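Local coordinates for protein prolyl 4-hydroxylase (PDB 6IUQ) that probably hydroxylates peptidyl proline at its 4-position, as an iron(II)- and 2-oxoglutarate-dependent dioxygenase built on a double-stranded beta-helix core, at residues C155-P160 against V266-S271; K165-C170 against S210-H215; Q187-L192 against L214-P219. All coordinates share one frame; numbering follows the deposited sequence.

The three contacts lie around one iron site, and their chemistry differs. Interactions 1 and 2 are buried, whereas interaction 3 is only partly so, with its polar rim on the side of Q187 and R216. Interaction 1 joins the loop carrying H156 and D158 to a turn between two helices, through a ring face and two hydrogen bonds. Interaction 2 works with charge and hydroxyls at a bulged strand, and T169 OG1 reaches D158 of interaction 1. Interaction 3 is regular antiparallel pairing; it shares strand 214-217, and thus L214 and H215, with interaction 2, while H215 O accepts a backbone bond from H156 of interaction 1.

Interaction 1 of 3, residues C155-P160 against V266-S271; sequences CHYDNP and VQRLLS. With FE2 (Fe (II) ion), chain C.
The CB of H156 points away from 266-271, and its ring reaches the iron through NE2, with CG in the crowded position between the backbone N and the carbonyl carbon. ND1 is tied to the carbonyl of P154, which fixes the rotation of the imidazole. Y157 points the opposite way and carries most of the contact. Over one face of its ring stands R268 CG, 3.6 Å from the centroid of the Y157 ring and only 4° off the ring normal, a CH-pi contact. At the far end Y157 OH donates to Q267 OE1 over 2.7 Å, meeting a lone pair in the carbonyl plane while the amide stands almost perpendicular to the ring (87°). S271 OG lies near the ring plane at the edge, 3.5 Å from Y157 CE1, but its hydrogen bond goes to Y279 OH. D158 then returns to the metal, OD1 being 2.4 Å from FE2. Together with H215 this gives the HxD...H facial triad of 2OG-Fe(II) oxygenases, seated in the double-stranded beta-helix, and Y157 is the x of the HxD motif. N159 presents its carbonyl: R268 NH1 donates to N159 O at 2.8 Å (156° at the hydrogen), in the guanidinium plane but well above the plane of the carbonyl. A bend at chi3 brings the R268 guanidinium there, while its NE and NH2 go to P265 O and N237 OD1. The side-chain amide of N159 reaches R166 O. P160 finally lays its carbonyl oxygen over a face of the same guanidinium, with P160 C 3.6 Å from R268 NH1.

Interaction 2 of 3, residues K165-C170 against S210-H215; sequences KRKVTC and SDWMLH. With FE2 (Fe (II) ion), chain C.
Strand 166-173 meets the turn at 210-213 near its own start, where the CA atoms of K167 and S210 come within 4.9 Å. S210 N donates to K167 O over 2.8 Å, from above the carbonyl plane. On the other edge of the strand K167 and V168 both face L231, a classic beta bulge. The fold is the double-stranded beta-helix, and the turn carries the chain from strand 204-209 of the larger sheet to strand 214-217 of the smaller one. K167, its CG anti to the backbone N and its chain bent at chi2 and chi4, curls back so that NZ meets the syn lone pair of D211 OD1 at 2.7 Å, a buried salt bridge. The same ammonium bonds to Q209 and makes a cation-pi contact with Y130. One residue earlier, R166 CB meets S210 CB at 3.7 Å, and the R166 guanidinium leads away to D158 O and W230. S210 OG donates to T169 OG1 over 2.8 Å, and T169 OG1 is bonded to D158 OD2, the carboxylate oxygen that does not bind iron; S210 and T169 form an outer shell that probably helps orient the aspartate. Just beyond the turn, on strand 214-217, H215 ND1 donates to the carbonyl O of selenomethionine M213 at 3.0 Å, almost straight (168°) and in the ring plane, while H215 NE2 binds FE2 at 2.3 Å.

Interaction 3 of 3, residues Q187-L192 against L214-P219; sequences QLFPFL and LHRVLP. With FE2 (Fe (II) ion), chain C.
Strands 187-189 and 214-217 run antiparallel, 164° between their directions, Q187 and R216 forming both bonds of a hydrogen-bonded pair and L188 and H215 a non-hydrogen-bonded one. The tight part lies at this register: Q187 N donates to R216 O at 2.8 Å, nearly along the C=O axis, and H215 CA comes 3.2 Å from Q187 O in a CA-H...O contact. On the iron side L188 CD2 meets H215 CB at 4.0 Å. On the other face F189 CD2 and L214 CD2 touch at 3.9 Å in the buried half. Toward the partly exposed half, R216 is extended from CG to NE and grips Q187 OE1 with two N-H groups, R216 NE at 2.9 Å and R216 NH2 at 2.7 Å, amide and guanidinium nearly coplanar; F189 CZ lies over a face of that guanidinium. F189 N donates to L214 O (2.8 Å), but on the return side a water stands between, accepting from L214 N at 2.6 Å and close to F189 O. In this minor sheet of the double-stranded beta-helix, strand 186-189 is flanked by 196-198 and 214-217; L188 packs on Y37 of strand 37-40, while F189, L214 and R216 lie against helix 276-287, where S282 receives R216 NH1.

Interaction 1 of 3, residues C155-P160 against V266-S271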
# COMPACT_ATOMS: atom_id res chain seq x y z
N CYS A 155 2.50 -1.57 11.66
CA CYS A 155 1.17 -1.47 11.05
C CYS A 155 0.92 -0.02 10.73
O CYS A 155 1.21 0.84 11.56
CB CYS A 155 0.08 -1.97 11.99
SG CYS A 155 0.17 -3.71 12.38
N HIS A 156 0.40 0.27 9.54
CA HIS A 156 0.17 1.67 9.19
C HIS A 156 -0.81 1.82 8.05
O HIS A 156 -1.12 0.85 7.35
CB HIS A 156 1.50 2.36 8.78
CG HIS A 156 2.18 1.73 7.59
ND1 HIS A 156 2.56 0.41 7.57
CD2 HIS A 156 2.48 2.22 6.36
CE1 HIS A 156 3.13 0.13 6.42
NE2 HIS A 156 3.08 1.21 5.66
N TYR A 157 -1.27 3.05 7.84
CA TYR A 157 -1.94 3.47 6.61
C TYR A 157 -0.95 4.30 5.79
O TYR A 157 -0.18 5.07 6.35
CB TYR A 157 -3.20 4.29 6.95
CG TYR A 157 -4.30 3.51 7.66
CD1 TYR A 157 -4.23 3.24 9.02
CD2 TYR A 157 -5.40 3.05 6.96
CE1 TYR A 157 -5.24 2.53 9.67
CE2 TYR A 157 -6.42 2.34 7.59
CZ TYR A 157 -6.32 2.08 8.94
OH TYR A 157 -7.33 1.38 9.56
N ASP A 158 -0.94 4.12 4.46
CA ASP A 158 -0.05 4.88 3.58
C ASP A 158 -0.33 6.38 3.62
O ASP A 158 0.58 7.19 3.44
CB ASP A 158 -0.15 4.36 2.15
CG ASP A 158 0.76 3.23 1.94
OD1 ASP A 158 1.42 2.88 2.93
OD2 ASP A 158 0.87 2.71 0.84
N ASN A 159 -1.58 6.74 3.88
CA ASN A 159 -1.98 8.09 4.23
C ASN A 159 -2.54 8.06 5.64
O ASN A 159 -3.69 7.70 5.84
CB ASN A 159 -3.01 8.63 3.22
CG ASN A 159 -3.35 10.10 3.42
OD1 ASN A 159 -3.18 10.67 4.51
ND2 ASN A 159 -3.87 10.73 2.36
N PRO A 160 -1.71 8.43 6.63
CA PRO A 160 -2.12 8.45 8.06
C PRO A 160 -2.94 9.67 8.46
O PRO A 160 -3.49 9.72 9.55
CB PRO A 160 -0.78 8.43 8.81
CG PRO A 160 0.25 8.94 7.83
CD PRO A 160 -0.27 8.70 6.44
N VAL A 266 -11.93 7.32 8.68
CA VAL A 266 -12.08 7.61 10.10
C VAL A 266 -11.59 6.42 10.94
O VAL A 266 -11.23 6.57 12.11
CB VAL A 266 -13.56 7.99 10.45
CG1 VAL A 266 -14.46 6.76 10.52
CG2 VAL A 266 -13.62 8.77 11.77
N GLN A 267 -11.51 5.25 10.31
CA GLN A 267 -11.02 4.06 11.00
C GLN A 267 -9.60 4.23 11.54
O GLN A 267 -9.21 3.54 12.49
CB GLN A 267 -11.07 2.84 10.07
CG GLN A 267 -10.03 2.83 8.94
CD GLN A 267 -10.22 1.62 8.02
OE1 GLN A 267 -9.36 0.72 7.96
NE2 GLN A 267 -11.37 1.57 7.32
N ARG A 268 -8.82 5.13 10.93
CA ARG A 268 -7.44 5.40 11.35
C ARG A 268 -7.36 5.89 12.81
O ARG A 268 -6.31 5.76 13.47
CB ARG A 268 -6.80 6.42 10.40
CG ARG A 268 -6.80 5.96 8.94
CD ARG A 268 -6.29 7.02 7.97
NE ARG A 268 -7.18 8.16 7.91
CZ ARG A 268 -6.96 9.24 7.16
NH1 ARG A 268 -5.86 9.34 6.41
NH2 ARG A 268 -7.83 10.23 7.18
N LEU A 269 -8.46 6.45 13.30
CA LEU A 269 -8.55 6.91 14.68
C LEU A 269 -8.84 5.76 15.62
O LEU A 269 -8.88 5.96 16.82
CB LEU A 269 -9.64 7.96 14.83
CG LEU A 269 -9.59 9.12 13.82
CD1 LEU A 269 -10.86 9.94 13.89
CD2 LEU A 269 -8.37 10.00 14.07
N LEU A 270 -9.07 4.56 15.07
CA LEU A 270 -9.54 3.46 15.89
C LEU A 270 -8.69 2.23 15.72
O LEU A 270 -8.80 1.29 16.51
CB LEU A 270 -10.98 3.10 15.54
CG LEU A 270 -12.00 4.23 15.51
CD1 LEU A 270 -13.28 3.72 14.87
CD2 LEU A 270 -12.26 4.75 16.90
N SER A 271 -7.83 2.24 14.71
CA SER A 271 -7.12 1.02 14.30
C SER A 271 -6.14 0.51 15.34
O SER A 271 -5.98 -0.70 15.50
CB SER A 271 -6.38 1.24 12.97
OG SER A 271 -5.34 2.19 13.13
FE FE2 C . 2.92 1.03 3.33

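Interaction 2 of 3, residues K165-C170 against S210-H215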
# COMPACT_ATOMS: atom_id res chain seq x y z
N LYS A 165 -1.22 13.42 1.01
CA LYS A 165 -2.09 13.51 -0.13
C LYS A 165 -2.40 12.22 -0.88
O LYS A 165 -3.19 12.22 -1.78
CB LYS A 165 -1.46 14.48 -1.14
CG LYS A 165 -1.18 15.87 -0.62
CD LYS A 165 -2.45 16.48 -0.08
CE LYS A 165 -3.62 16.11 -0.94
NZ LYS A 165 -4.89 16.63 -0.40
N ARG A 166 -1.80 11.12 -0.46
CA ARG A 166 -1.96 9.84 -1.14
C ARG A 166 -3.36 9.28 -1.07
O ARG A 166 -4.00 9.27 -0.02
CB ARG A 166 -1.00 8.83 -0.54
CG ARG A 166 0.44 9.17 -0.79
CD ARG A 166 1.26 8.40 0.22
NE ARG A 166 2.70 8.52 0.02
CZ ARG A 166 3.60 8.00 0.84
NH1 ARG A 166 3.21 7.31 1.93
NH2 ARG A 166 4.89 8.15 0.57
N LYS A 167 -3.84 8.81 -2.22
CA LYS A 167 -5.16 8.21 -2.34
C LYS A 167 -5.06 6.72 -2.74
O LYS A 167 -5.65 5.87 -2.10
CB LYS A 167 -6.00 8.98 -3.36
CG LYS A 167 -7.42 8.44 -3.55
CD LYS A 167 -8.11 8.40 -2.20
CE LYS A 167 -9.37 7.57 -2.21
NZ LYS A 167 -9.23 6.52 -1.17
N VAL A 168 -4.32 6.41 -3.81
CA VAL A 168 -4.13 5.02 -4.25
C VAL A 168 -2.69 4.56 -4.13
O VAL A 168 -1.77 5.24 -4.59
CB VAL A 168 -4.57 4.83 -5.72
CG1 VAL A 168 -4.34 3.38 -6.16
CG2 VAL A 168 -6.02 5.24 -5.90
N THR A 169 -2.48 3.40 -3.51
CA THR A 169 -1.17 2.79 -3.46
C THR A 169 -1.06 1.71 -4.52
O THR A 169 -1.94 0.86 -4.65
CB THR A 169 -0.88 2.18 -2.09
OG1 THR A 169 -0.90 3.21 -1.09
CG2 THR A 169 0.47 1.46 -2.11
N CYS A 170 0.03 1.74 -5.29
CA CYS A 170 0.25 0.77 -6.34
C CYS A 170 1.60 0.11 -6.17
O CYS A 170 2.64 0.75 -6.30
CB CYS A 170 0.14 1.41 -7.72
SG CYS A 170 0.59 0.23 -9.03
N SER A 210 -4.92 4.18 -0.04
CA SER A 210 -3.91 4.72 0.86
C SER A 210 -4.52 5.22 2.18
O SER A 210 -3.91 5.06 3.24
CB SER A 210 -3.12 5.84 0.16
OG SER A 210 -2.64 5.38 -1.11
N ASP A 211 -5.73 5.80 2.13
CA ASP A 211 -6.31 6.39 3.35
C ASP A 211 -7.27 5.49 4.13
O ASP A 211 -7.69 5.87 5.23
CB ASP A 211 -7.03 7.70 3.03
CG ASP A 211 -7.97 7.58 1.87
OD1 ASP A 211 -7.92 6.56 1.14
OD2 ASP A 211 -8.76 8.52 1.67
N TRP A 212 -7.62 4.30 3.64
CA TRP A 212 -8.36 3.40 4.51
C TRP A 212 -8.05 1.91 4.40
O TRP A 212 -8.91 1.09 4.68
CB TRP A 212 -9.88 3.58 4.35
CG TRP A 212 -10.50 3.58 2.98
CD1 TRP A 212 -10.69 4.67 2.16
CD2 TRP A 212 -11.13 2.47 2.31
NE1 TRP A 212 -11.35 4.29 1.02
CE2 TRP A 212 -11.64 2.96 1.08
CE3 TRP A 212 -11.29 1.11 2.61
CZ2 TRP A 212 -12.31 2.14 0.16
CZ3 TRP A 212 -11.96 0.30 1.71
CH2 TRP A 212 -12.46 0.82 0.49
N MSE A 213 -6.82 1.57 4.02
CA MSE A 213 -6.38 0.18 4.07
C MSE A 213 -5.19 -0.02 5.02
O MSE A 213 -4.05 0.29 4.68
CB MSE A 213 -6.03 -0.33 2.67
CG MSE A 213 -5.55 -1.75 2.65
SE MSE A 213 -6.86 -3.02 3.43
CE MSE A 213 -8.41 -2.61 2.32
N LEU A 214 -5.47 -0.58 6.19
CA LEU A 214 -4.42 -0.88 7.16
C LEU A 214 -3.56 -2.02 6.62
O LEU A 214 -4.09 -2.98 6.03
CB LEU A 214 -5.03 -1.25 8.53
CG LEU A 214 -4.03 -1.57 9.65
CD1 LEU A 214 -3.29 -0.32 10.10
CD2 LEU A 214 -4.70 -2.26 10.84
N HIS A 215 -2.25 -1.93 6.79
CA HIS A 215 -1.37 -3.01 6.31
C HIS A 215 -0.03 -2.99 7.02
O HIS A 215 0.28 -2.06 7.75
CB HIS A 215 -1.14 -2.92 4.79
CG HIS A 215 -0.46 -1.66 4.35
ND1 HIS A 215 -1.12 -0.45 4.28
CD2 HIS A 215 0.82 -1.42 3.97
CE1 HIS A 215 -0.28 0.48 3.85
NE2 HIS A 215 0.91 -0.08 3.67
FE FE2 C . 2.92 1.03 3.33

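Interaction 3 of 3, residues Q187-L192 against L214-P219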
# COMPACT_ATOMS: atom_id res chain seq x y z
N GLN A 187 0.67 -7.88 4.35
CA GLN A 187 -0.53 -8.33 5.03
C GLN A 187 -1.49 -7.16 5.11
O GLN A 187 -1.16 -6.11 5.67
CB GLN A 187 -0.22 -8.89 6.43
CG GLN A 187 -1.42 -9.53 7.14
CD GLN A 187 -1.02 -10.33 8.38
OE1 GLN A 187 -0.30 -9.85 9.25
NE2 GLN A 187 -1.47 -11.57 8.45
N LEU A 188 -2.67 -7.34 4.52
CA LEU A 188 -3.71 -6.33 4.49
C LEU A 188 -4.72 -6.62 5.58
O LEU A 188 -4.99 -7.79 5.87
CB LEU A 188 -4.42 -6.30 3.13
CG LEU A 188 -3.53 -6.27 1.88
CD1 LEU A 188 -4.38 -6.49 0.62
CD2 LEU A 188 -2.77 -4.97 1.78
N PHE A 189 -5.27 -5.56 6.17
CA PHE A 189 -6.32 -5.71 7.17
C PHE A 189 -7.57 -4.93 6.78
O PHE A 189 -7.82 -3.87 7.34
CB PHE A 189 -5.84 -5.23 8.55
CG PHE A 189 -4.69 -6.00 9.11
CD1 PHE A 189 -4.89 -7.22 9.73
CD2 PHE A 189 -3.40 -5.49 9.04
CE1 PHE A 189 -3.80 -7.95 10.28
CE2 PHE A 189 -2.31 -6.20 9.58
CZ PHE A 189 -2.52 -7.44 10.20
N PRO A 190 -8.34 -5.44 5.82
CA PRO A 190 -9.64 -4.81 5.54
C PRO A 190 -10.40 -4.72 6.86
O PRO A 190 -10.51 -5.75 7.54
CB PRO A 190 -10.31 -5.76 4.54
CG PRO A 190 -9.21 -6.62 4.01
CD PRO A 190 -8.14 -6.69 5.06
N PHE A 191 -10.87 -3.54 7.24
CA PHE A 191 -11.19 -3.24 8.64
C PHE A 191 -12.25 -4.20 9.18
O PHE A 191 -13.35 -4.30 8.62
CB PHE A 191 -11.63 -1.77 8.78
CG PHE A 191 -11.44 -1.19 10.18
CD1 PHE A 191 -10.17 -1.04 10.72
CD2 PHE A 191 -12.52 -0.77 10.93
CE1 PHE A 191 -9.99 -0.50 11.98
CE2 PHE A 191 -12.35 -0.23 12.20
CZ PHE A 191 -11.09 -0.10 12.72
N LEU A 192 -11.89 -4.91 10.26
CA LEU A 192 -12.74 -5.89 10.94
C LEU A 192 -12.98 -7.19 10.15
O LEU A 192 -13.75 -8.02 10.59
CB LEU A 192 -14.11 -5.29 11.32
CG LEU A 192 -14.14 -3.93 12.02
CD1 LEU A 192 -15.57 -3.60 12.37
CD2 LEU A 192 -13.24 -3.90 13.28
N LEU A 214 -5.47 -0.58 6.19
CA LEU A 214 -4.42 -0.88 7.16
C LEU A 214 -3.56 -2.02 6.62
O LEU A 214 -4.09 -2.98 6.03
CB LEU A 214 -5.03 -1.25 8.53
CG LEU A 214 -4.03 -1.57 9.65
CD1 LEU A 214 -3.29 -0.32 10.10
CD2 LEU A 214 -4.70 -2.26 10.84
N HIS A 215 -2.25 -1.93 6.79
CA HIS A 215 -1.37 -3.01 6.31
C HIS A 215 -0.03 -2.99 7.02
O HIS A 215 0.28 -2.06 7.75
CB HIS A 215 -1.14 -2.92 4.79
CG HIS A 215 -0.46 -1.66 4.35
ND1 HIS A 215 -1.12 -0.45 4.28
CD2 HIS A 215 0.82 -1.42 3.97
CE1 HIS A 215 -0.28 0.48 3.85
NE2 HIS A 215 0.91 -0.08 3.67
N ARG A 216 0.74 -4.04 6.80
CA ARG A 216 2.12 -4.11 7.22
C ARG A 216 2.83 -5.05 6.27
O ARG A 216 2.20 -5.84 5.55
CB ARG A 216 2.26 -4.60 8.68
CG ARG A 216 1.87 -6.08 8.87
CD ARG A 216 1.95 -6.52 10.33
NE ARG A 216 1.30 -7.82 10.56
CZ ARG A 216 1.04 -8.34 11.77
NH1 ARG A 216 1.36 -7.68 12.89
NH2 ARG A 216 0.45 -9.52 11.86
N VAL A 217 4.15 -4.97 6.29
CA VAL A 217 4.98 -5.88 5.53
C VAL A 217 5.57 -6.92 6.50
O VAL A 217 6.06 -6.57 7.56
CB VAL A 217 6.09 -5.10 4.78
CG1 VAL A 217 7.06 -6.04 4.12
CG2 VAL A 217 5.46 -4.15 3.74
N LEU A 218 5.50 -8.20 6.13
CA LEU A 218 6.08 -9.26 6.96
C LEU A 218 7.59 -9.36 6.70
O LEU A 218 8.06 -8.92 5.65
CB LEU A 218 5.39 -10.61 6.71
CG LEU A 218 3.87 -10.54 6.94
CD1 LEU A 218 3.22 -11.89 6.84
CD2 LEU A 218 3.58 -9.93 8.31
N PRO A 219 8.35 -9.89 7.68
CA PRO A 219 9.80 -10.01 7.54
C PRO A 219 10.19 -10.84 6.34
O PRO A 219 9.56 -11.86 6.06
CB PRO A 219 10.24 -10.71 8.83
CG PRO A 219 9.15 -10.40 9.83
CD PRO A 219 7.88 -10.32 9.01
FE FE2 C . 2.92 1.03 3.33
O HOH W 1 -7.94 -1.26 6.78